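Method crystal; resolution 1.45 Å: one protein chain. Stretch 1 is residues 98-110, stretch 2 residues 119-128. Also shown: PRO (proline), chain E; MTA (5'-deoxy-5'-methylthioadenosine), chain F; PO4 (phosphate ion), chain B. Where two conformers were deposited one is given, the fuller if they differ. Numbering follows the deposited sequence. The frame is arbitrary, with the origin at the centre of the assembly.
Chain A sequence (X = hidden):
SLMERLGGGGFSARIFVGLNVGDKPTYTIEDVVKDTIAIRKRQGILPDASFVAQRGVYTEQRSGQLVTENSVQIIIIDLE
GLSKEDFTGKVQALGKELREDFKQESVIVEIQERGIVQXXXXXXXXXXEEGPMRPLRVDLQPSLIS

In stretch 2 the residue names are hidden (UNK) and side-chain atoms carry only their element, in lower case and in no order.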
# COMPACT_ATOMS: atom_id res chain seq x y z
N LEU A 98 8.08 -9.16 16.31
CA LEU A 98 8.48 -9.52 14.95
C LEU A 98 9.97 -9.26 14.72
O LEU A 98 10.65 -10.05 14.07
CB LEU A 98 7.65 -8.75 13.92
CG LEU A 98 6.20 -9.22 13.80
CD1 LEU A 98 5.40 -8.19 13.01
CD2 LEU A 98 6.07 -10.61 13.20
N ARG A 99 10.49 -8.15 15.26
CA ARG A 99 11.91 -7.87 15.09
C ARG A 99 12.76 -9.00 15.67
O ARG A 99 13.72 -9.45 15.05
CB ARG A 99 12.30 -6.54 15.75
CG ARG A 99 13.75 -6.13 15.39
CD ARG A 99 14.55 -5.54 16.53
NE ARG A 99 14.61 -6.40 17.71
CZ ARG A 99 15.40 -7.47 17.86
NH1 ARG A 99 16.23 -7.87 16.90
NH2 ARG A 99 15.33 -8.16 18.99
N GLU A 100 12.43 -9.43 16.90
CA GLU A 100 13.16 -10.53 17.52
C GLU A 100 12.98 -11.82 16.72
O GLU A 100 13.95 -12.54 16.45
CB GLU A 100 12.64 -10.74 18.94
CG GLU A 100 13.20 -12.03 19.56
CD GLU A 100 12.73 -12.31 20.97
OE1 GLU A 100 12.48 -11.36 21.73
OE2 GLU A 100 12.64 -13.50 21.36
N ASP A 101 11.73 -12.14 16.37
CA ASP A 101 11.45 -13.45 15.80
C ASP A 101 12.14 -13.64 14.46
O ASP A 101 12.47 -14.77 14.08
CB ASP A 101 9.94 -13.65 15.63
CG ASP A 101 9.20 -13.67 16.96
OD1 ASP A 101 9.83 -13.53 18.03
OD2 ASP A 101 7.96 -13.78 16.92
N PHE A 102 12.33 -12.55 13.71
CA PHE A 102 12.97 -12.60 12.41
C PHE A 102 14.39 -12.08 12.44
O PHE A 102 15.01 -11.92 11.38
CB PHE A 102 12.05 -11.98 11.36
CG PHE A 102 10.80 -12.78 11.17
CD1 PHE A 102 10.84 -13.98 10.50
CD2 PHE A 102 9.61 -12.41 11.78
CE1 PHE A 102 9.72 -14.77 10.38
CE2 PHE A 102 8.47 -13.21 11.66
CZ PHE A 102 8.53 -14.39 10.96
N LYS A 103 14.96 -11.90 13.63
CA LYS A 103 16.38 -11.60 13.79
C LYS A 103 16.77 -10.33 13.04
O LYS A 103 17.86 -10.25 12.46
CB LYS A 103 17.26 -12.79 13.38
CG LYS A 103 16.98 -14.04 14.17
CD LYS A 103 17.91 -15.16 13.73
CE LYS A 103 17.74 -16.43 14.49
NZ LYS A 103 18.70 -17.45 13.97
N GLN A 104 15.89 -9.34 13.07
CA GLN A 104 16.06 -8.14 12.27
C GLN A 104 16.78 -7.02 13.00
O GLN A 104 16.63 -6.83 14.20
CB GLN A 104 14.69 -7.61 11.82
CG GLN A 104 13.95 -8.58 10.93
CD GLN A 104 14.66 -8.74 9.61
OE1 GLN A 104 14.75 -7.80 8.83
NE2 GLN A 104 15.19 -9.93 9.37
N GLU A 105 17.53 -6.22 12.22
CA GLU A 105 18.17 -5.04 12.77
C GLU A 105 17.14 -3.96 13.09
O GLU A 105 17.26 -3.26 14.10
CB GLU A 105 19.22 -4.47 11.83
CG GLU A 105 20.01 -3.35 12.50
CD GLU A 105 21.04 -2.70 11.62
OE1 GLU A 105 20.69 -2.18 10.54
OE2 GLU A 105 22.21 -2.68 12.03
N SER A 106 16.14 -3.79 12.22
CA SER A 106 15.16 -2.72 12.33
C SER A 106 13.82 -3.19 11.78
O SER A 106 13.80 -3.84 10.73
CB SER A 106 15.63 -1.56 11.45
OG SER A 106 14.79 -0.42 11.53
N VAL A 107 12.73 -2.81 12.44
CA VAL A 107 11.36 -2.94 11.94
C VAL A 107 10.74 -1.56 12.01
O VAL A 107 10.88 -0.86 13.02
CB VAL A 107 10.56 -3.96 12.78
CG1 VAL A 107 9.07 -3.86 12.54
CG2 VAL A 107 11.03 -5.38 12.47
N ILE A 108 10.05 -1.13 10.95
CA ILE A 108 9.39 0.17 10.93
C ILE A 108 7.91 0.00 11.22
O ILE A 108 7.25 -0.85 10.61
CB ILE A 108 9.61 0.90 9.59
CG1 ILE A 108 11.08 1.21 9.39
CG2 ILE A 108 8.74 2.16 9.54
CD1 ILE A 108 11.42 1.67 7.97
N VAL A 109 7.38 0.84 12.11
CA VAL A 109 5.97 0.84 12.48
C VAL A 109 5.43 2.25 12.26
O VAL A 109 6.01 3.23 12.72
CB VAL A 109 5.77 0.43 13.95
CG1 VAL A 109 4.31 0.58 14.35
CG2 VAL A 109 6.24 -0.98 14.17
N GLU A 110 4.30 2.35 11.56
CA GLU A 110 3.60 3.61 11.37
C GLU A 110 2.20 3.46 11.94
O GLU A 110 1.50 2.50 11.61
CB GLU A 110 3.53 3.94 9.87
CG GLU A 110 2.97 5.31 9.56
CD GLU A 110 2.92 5.60 8.06
OE1 GLU A 110 3.92 6.10 7.50
OE2 GLU A 110 1.87 5.31 7.44
N UNK A 119 2.58 8.57 14.62
CA UNK A 119 3.93 8.21 15.00
C UNK A 119 4.51 7.32 13.91
O UNK A 119 3.81 6.46 13.37
o UNK A 119 1.88 7.37 17.55
o UNK A 119 3.40 8.86 18.17
c UNK A 119 3.97 7.42 16.33
c UNK A 119 3.00 7.94 17.41
N UNK A 120 5.79 7.51 13.60
CA UNK A 120 6.58 6.53 12.86
C UNK A 120 7.72 6.15 13.78
O UNK A 120 8.42 7.03 14.31
c UNK A 120 7.14 7.08 11.55
c UNK A 120 7.97 6.02 10.84
c UNK A 120 6.06 7.52 10.65
N UNK A 121 7.90 4.85 13.99
CA UNK A 121 8.91 4.32 14.88
C UNK A 121 9.83 3.42 14.09
O UNK A 121 9.38 2.65 13.23
c UNK A 121 4.90 4.45 17.27
c UNK A 121 7.55 4.89 17.87
c UNK A 121 5.23 5.27 18.33
o UNK A 121 4.26 5.88 19.09
c UNK A 121 5.89 3.84 16.53
c UNK A 121 6.56 5.50 18.64
c UNK A 121 7.23 4.07 16.81
c UNK A 121 8.30 3.42 16.00
N UNK A 122 11.13 3.50 14.38
CA UNK A 122 12.08 2.45 13.99
C UNK A 122 12.40 1.65 15.24
O UNK A 122 12.88 2.23 16.22
c UNK A 122 13.36 3.06 13.35
o UNK A 122 14.14 2.02 12.75
N UNK A 123 12.10 0.37 15.21
CA UNK A 123 12.35 -0.51 16.34
C UNK A 123 13.68 -1.15 16.05
O UNK A 123 13.78 -1.96 15.12
c UNK A 123 11.25 -1.55 16.52
c UNK A 123 11.65 -2.49 17.66
c UNK A 123 9.92 -0.88 16.80
c UNK A 123 8.73 -1.84 16.78
N UNK A 124 14.71 -0.78 16.80
CA UNK A 124 16.08 -1.07 16.42
C UNK A 124 16.72 -2.00 17.44
O UNK A 124 16.63 -1.76 18.65
o UNK A 124 16.23 1.04 15.32
c UNK A 124 16.87 0.23 16.30
c UNK A 124 18.28 -0.05 15.86
N UNK A 125 17.40 -3.02 16.93
CA UNK A 125 18.10 -3.95 17.79
C UNK A 125 19.22 -3.26 18.55
O UNK A 125 19.92 -2.39 18.02
c UNK A 125 18.71 -5.05 16.92
N UNK A 126 19.42 -3.67 19.80
CA UNK A 126 20.46 -3.13 20.66
C UNK A 126 21.66 -4.06 20.78
O UNK A 126 22.35 -4.06 21.80
o UNK A 126 17.06 -1.58 23.56
c UNK A 126 18.88 -1.62 22.00
c UNK A 126 19.87 -2.78 22.02
c UNK A 126 18.27 -1.37 23.37
o UNK A 126 19.00 -1.01 24.31
N UNK A 127 21.92 -4.85 19.74
CA UNK A 127 23.10 -5.69 19.70
C UNK A 127 24.34 -4.94 20.15
O UNK A 127 24.64 -3.85 19.65
c UNK A 127 21.24 -7.75 18.35
c UNK A 127 23.29 -6.18 18.27
c UNK A 127 21.74 -6.96 16.31
c UNK A 127 20.61 -7.81 16.21
c UNK A 127 19.98 -8.05 15.00
c UNK A 127 22.24 -6.36 15.15
c UNK A 127 21.60 -6.61 13.95
n UNK A 127 20.32 -8.27 17.46
c UNK A 127 20.49 -7.43 13.88
c UNK A 127 22.12 -6.93 17.68
N UNK A 128 25.10 -5.56 21.06
CA UNK A 128 26.22 -4.90 21.69
C UNK A 128 27.30 -4.60 20.66
O UNK A 128 27.65 -5.47 19.85
c UNK A 128 27.86 -5.03 23.55
o UNK A 128 30.68 -2.77 25.62
c UNK A 128 28.42 -3.44 25.27
c UNK A 128 27.49 -4.18 24.58
c UNK A 128 26.82 -5.79 22.78
c UNK A 128 29.21 -5.09 23.21
c UNK A 128 30.15 -4.34 23.91
c UNK A 128 29.75 -3.52 24.93
N PRO E . 16.54 -7.22 6.90
CA PRO E . 17.99 -7.26 7.06
C PRO E . 18.44 -7.45 8.50
O PRO E . 19.53 -7.99 8.75
CB PRO E . 18.41 -5.87 6.58
CG PRO E . 17.13 -5.03 6.78
CD PRO E . 16.01 -5.89 7.21
OXT PRO E . 17.75 -7.02 9.42
CS MTA F . 13.41 -1.63 8.11
S5' MTA F . 14.16 -2.71 6.95
C5' MTA F . 12.76 -3.73 6.46
C4' MTA F . 11.98 -3.24 5.25
O4' MTA F . 11.47 -1.93 5.52
C2' MTA F . 11.85 -2.14 3.17
O2' MTA F . 10.81 -2.90 2.57
C3' MTA F . 12.75 -3.11 3.94
O3' MTA F . 12.95 -4.34 3.28
C1' MTA F . 11.31 -1.24 4.29
N9 MTA F . 11.98 0.04 4.37
C8 MTA F . 13.14 0.36 5.01
N7 MTA F . 13.44 1.64 4.99
C5 MTA F . 12.40 2.21 4.27
C6 MTA F . 12.07 3.54 3.95
N6 MTA F . 12.79 4.60 4.34
N1 MTA F . 10.92 3.76 3.26
C2 MTA F . 10.16 2.71 2.93
N3 MTA F . 10.36 1.42 3.19
C4 MTA F . 11.50 1.23 3.87
P PO4 B . 17.30 -11.27 18.29
O1 PO4 B . 18.05 -10.17 17.57
O2 PO4 B . 18.37 -12.07 19.02
O3 PO4 B . 16.33 -10.66 19.26
O4 PO4 B . 16.55 -12.14 17.29

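Position 119 carries four side-chain atoms: two carbons, the second bearing two oxygens. A short carboxylate fits, so this is Asp 119. Its side chain stays clear of stretch 1. Its backbone O takes a CA-H...O contact from Glu 110 CA at 3.5 Å.

Position 120 has three carbons, one bonded to the other two. That fork directly beyond CA, with no oxygen, is Val 120. Its CG1 packs on Ile 108 CG2 at 4.1 Å, and its CG2 lies 4.0 Å from Glu 110 CG.

Position 121 shows one carbon, then a six-carbon ring bearing an oxygen. This is Tyr 121. Its CD2 meets Val 109 CG1 at 4.2 Å. The backbone pairs with Val 109 in both directions: Tyr 121 N to Val 109 O is 2.8 Å, and Val 109 N to Tyr 121 O is 2.9 Å.

Position 122 has one carbon and one oxygen, unbranched. It is Ser 122. Its OG accepts a weak hydrogen bond from Ser 106 OG at 2.8 Å. The side chain lies on the same face of the sheet as Ser 106 and Ile 108.

Position 123 has four carbons, forked at the first, with one arm two carbons long. This is Ile 123. Its CD1 reaches Val 109 CG2 at 3.7 Å. Its backbone bonds Val 107 twice, with Ile 123 N to Val 107 O at 2.8 Å and Val 107 N to Ile 123 O at 3.0 Å.

Position 124 has a first carbon bearing one oxygen and one carbon. It is Thr 124. Its CA makes a CA-H...O contact with Glu 105 O at 3.4 Å. Within its own stretch, OG1 accepts a weak hydrogen bond from Ser 122 OG at 3.5 Å.

Position 125 has a single side-chain carbon, so it is Ala 125. Its CB is 3.8 Å from Arg 99 NH1, and its CA lies over one face of the guanidinium. Its N donates to Glu 105 O at 2.8 Å.

Position 126 has three carbons in line, the third bearing two oxygens. It is Glu 126. It points away and makes no contact with stretch 1.

Position 127 has one carbon, then fused five- and six-membered rings holding eight carbons and a nitrogen. Only Trp 127 fits. Its CH2 is 3.5 Å from Glu 105 CA. Its NE1 donates to phosphate O1 at 3.0 Å, and Arg 99 NH1 donates to the same oxygen at 3.0 Å.

Position 128 has one carbon and a six-carbon ring with an oxygen. It is Tyr 128, out of reach of stretch 1.

The contact is an antiparallel strand pair. Paired backbone bonds at Val 107 and Val 109 set the register, and Ala 125 extends the ladder to Glu 105. Val 107, Val 109, Tyr 121 and Ile 123 share one face. Beyond the strands, Trp 127 lies beside Glu 105, and the phosphate links its indole to Arg 99.

Stretch 2 119-128: DVYSITAEWY
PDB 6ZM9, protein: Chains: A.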